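Local coordinates for protein toll (Drosophila melanogaster, PDB 4LXR), which serves as the cell-surface receptor for cleaved Spätzle, signalling in dorsal-ventral patterning of the embryo and in antifungal innate immunity, at residues A[405-410]-A[443-448]. Numbering follows the deposited sequence.
Sequences RAFVST and GYMHGL
Tyr-444 and Met-445 reach Val-408 and Phe-407 through similar first torsions: each has CG anti to its carbonyl carbon, with chi1 at -68° and -60°, and the methionine then extends at chi2 before chi3 (-74°) bends CE back toward Phe-407. The phenol ring lies on the Val-408 side chain, whose CB stands 4.0 Å from the ring centroid, almost on the normal, in a CH-pi contact. A beta-branched residue suits this place, because CB lies over the ring centre while CG2 spreads to CD1 and CE1 of the same ring. The tyrosine is exposed at the surface, and its OH comes only within 4.0 Å of Arg-405 NH1, the two planes being steeply inclined, so the long arginine borders the ring without a hydrogen bond.

Deeper in, the unbranched Met-445 side chain lays its sulfur and methyl against Phe-407 and the neighbouring Thr-410 hydroxyl. Its CE packs 3.6 Å from Phe-407 CB and nearly as close to CG, and SD sits 5.0 Å from the Phe-407 ring centroid in an oblique Met-aromatic contact. Thr-410 OG1 approaches SD at 3.4 Å; that hydroxyl also gives a weak hydrogen bond to Phe-407 O (3.3 Å) and lies at the edge of the phenylalanine ring. An alanine in place of Met-445 would probably leave a gap beside Phe-407 CB and CG and deprive Thr-410 OG1 of its sulfur neighbour.

No hydrogen bond joins the two segments; the contact is packing between loops of the extracellular leucine-rich repeat solenoid. Segment 405-410 lies in the loop between strand 401-402 and strand 415-417, while segment 443-448 lies in the loop between helix 429-433 and strand 450-452. Leu-413 also packs against Met-445, and Phe-407 rests on Ile-378 of strand 377-378.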
loop_
_atom_site.group_PDB
_atom_site.type_symbol
_atom_site.label_atom_id
_atom_site.label_comp_id
_atom_site.label_asym_id
_atom_site.label_seq_id
_atom_site.Cartn_x
_atom_site.Cartn_y
_atom_site.Cartn_z
ATOM N N ARG A 405 -10.064 8.029 29.637
ATOM C CA ARG A 405 -10.232 6.626 30.005
ATOM C C ARG A 405 -10.700 5.732 28.858
ATOM O O ARG A 405 -11.061 4.568 29.083
ATOM C CB ARG A 405 -11.160 6.490 31.221
ATOM C CG ARG A 405 -10.635 7.223 32.454
ATOM C CD ARG A 405 -11.399 6.886 33.725
ATOM N NE ARG A 405 -11.255 5.488 34.129
ATOM C CZ ARG A 405 -10.160 4.963 34.679
ATOM N NH1 ARG A 405 -9.084 5.711 34.880
ATOM N NH2 ARG A 405 -10.136 3.678 35.017
ATOM N N ALA A 406 -10.666 6.256 27.631
ATOM C CA ALA A 406 -11.130 5.500 26.459
ATOM C C ALA A 406 -10.456 4.140 26.283
ATOM O O ALA A 406 -11.108 3.161 25.900
ATOM C CB ALA A 406 -10.964 6.321 25.195
ATOM N N PHE A 407 -9.158 4.083 26.570
ATOM C CA PHE A 407 -8.375 2.889 26.279
ATOM C C PHE A 407 -7.767 2.213 27.508
ATOM O O PHE A 407 -6.796 1.468 27.403
ATOM C CB PHE A 407 -7.313 3.201 25.225
ATOM C CG PHE A 407 -7.893 3.583 23.898
ATOM C CD1 PHE A 407 -8.380 2.603 23.027
ATOM C CD2 PHE A 407 -7.984 4.921 23.525
ATOM C CE1 PHE A 407 -8.945 2.965 21.795
ATOM C CE2 PHE A 407 -8.530 5.287 22.297
ATOM C CZ PHE A 407 -9.019 4.316 21.436
ATOM N N VAL A 408 -8.364 2.445 28.664
ATOM C CA VAL A 408 -7.874 1.811 29.872
ATOM C C VAL A 408 -8.131 0.299 29.858
ATOM O O VAL A 408 -7.322 -0.458 30.374
ATOM C CB VAL A 408 -8.440 2.477 31.163
ATOM C CG1 VAL A 408 -9.958 2.524 31.140
ATOM C CG2 VAL A 408 -7.966 1.736 32.397
ATOM N N SER A 409 -9.217 -0.142 29.220
ATOM C CA SER A 409 -9.632 -1.543 29.326
ATOM C C SER A 409 -9.392 -2.395 28.080
ATOM O O SER A 409 -9.780 -3.566 28.035
ATOM C CB SER A 409 -11.100 -1.631 29.745
ATOM O OG SER A 409 -11.298 -0.982 30.994
ATOM N N THR A 410 -8.753 -1.813 27.075
ATOM C CA THR A 410 -8.480 -2.522 25.832
ATOM C C THR A 410 -7.053 -3.087 25.811
ATOM O O THR A 410 -6.247 -2.762 24.933
ATOM C CB THR A 410 -8.686 -1.605 24.633
ATOM O OG1 THR A 410 -8.019 -0.369 24.888
ATOM C CG2 THR A 410 -10.172 -1.328 24.424
ATOM N N GLY A 443 -1.695 5.523 26.489
ATOM C CA GLY A 443 -0.640 5.117 27.399
ATOM C C GLY A 443 -0.866 3.829 28.153
ATOM O O GLY A 443 0.089 3.235 28.654
ATOM N N TYR A 444 -2.120 3.393 28.236
ATOM C CA TYR A 444 -2.449 2.170 28.959
ATOM C C TYR A 444 -2.034 0.952 28.159
ATOM O O TYR A 444 -1.871 -0.141 28.700
ATOM C CB TYR A 444 -3.950 2.110 29.285
ATOM C CG TYR A 444 -4.378 3.158 30.289
ATOM C CD1 TYR A 444 -4.120 2.992 31.643
ATOM C CD2 TYR A 444 -5.018 4.322 29.882
ATOM C CE1 TYR A 444 -4.493 3.956 32.577
ATOM C CE2 TYR A 444 -5.399 5.297 30.811
ATOM C CZ TYR A 444 -5.134 5.099 32.154
ATOM O OH TYR A 444 -5.506 6.044 33.084
ATOM N N MET A 445 -1.850 1.145 26.862
ATOM C CA MET A 445 -1.658 0.016 25.970
ATOM C C MET A 445 -0.180 -0.233 25.710
ATOM O O MET A 445 0.326 0.001 24.608
ATOM C CB MET A 445 -2.463 0.212 24.681
ATOM C CG MET A 445 -3.948 0.331 24.970
ATOM S SD MET A 445 -4.998 0.485 23.519
ATOM C CE MET A 445 -4.658 2.176 23.032
ATOM N N HIS A 446 0.496 -0.712 26.756
ATOM C CA HIS A 446 1.920 -1.034 26.704
ATOM C C HIS A 446 2.214 -2.078 25.634
ATOM O O HIS A 446 3.305 -2.096 25.068
ATOM C CB HIS A 446 2.439 -1.483 28.085
ATOM C CG HIS A 446 1.647 -2.603 28.698
ATOM N ND1 HIS A 446 0.854 -2.432 29.815
ATOM C CD2 HIS A 446 1.517 -3.905 28.342
ATOM C CE1 HIS A 446 0.276 -3.581 30.123
ATOM N NE2 HIS A 446 0.656 -4.490 29.241
ATOM N N GLY A 447 1.233 -2.929 25.331
ATOM C CA GLY A 447 1.430 -3.964 24.333
ATOM C C GLY A 447 1.192 -3.544 22.888
ATOM O O GLY A 447 1.344 -4.364 21.976
ATOM N N LEU A 448 0.829 -2.278 22.668
ATOM C CA LEU A 448 0.471 -1.792 21.323
ATOM C C LEU A 448 1.574 -1.977 20.271
ATOM O O LEU A 448 2.750 -1.728 20.538
ATOM C CB LEU A 448 0.031 -0.322 21.372
ATOM C CG LEU A 448 -0.807 0.201 20.192
ATOM C CD1 LEU A 448 -2.182 -0.471 20.143
ATOM C CD2 LEU A 448 -0.965 1.712 20.253
#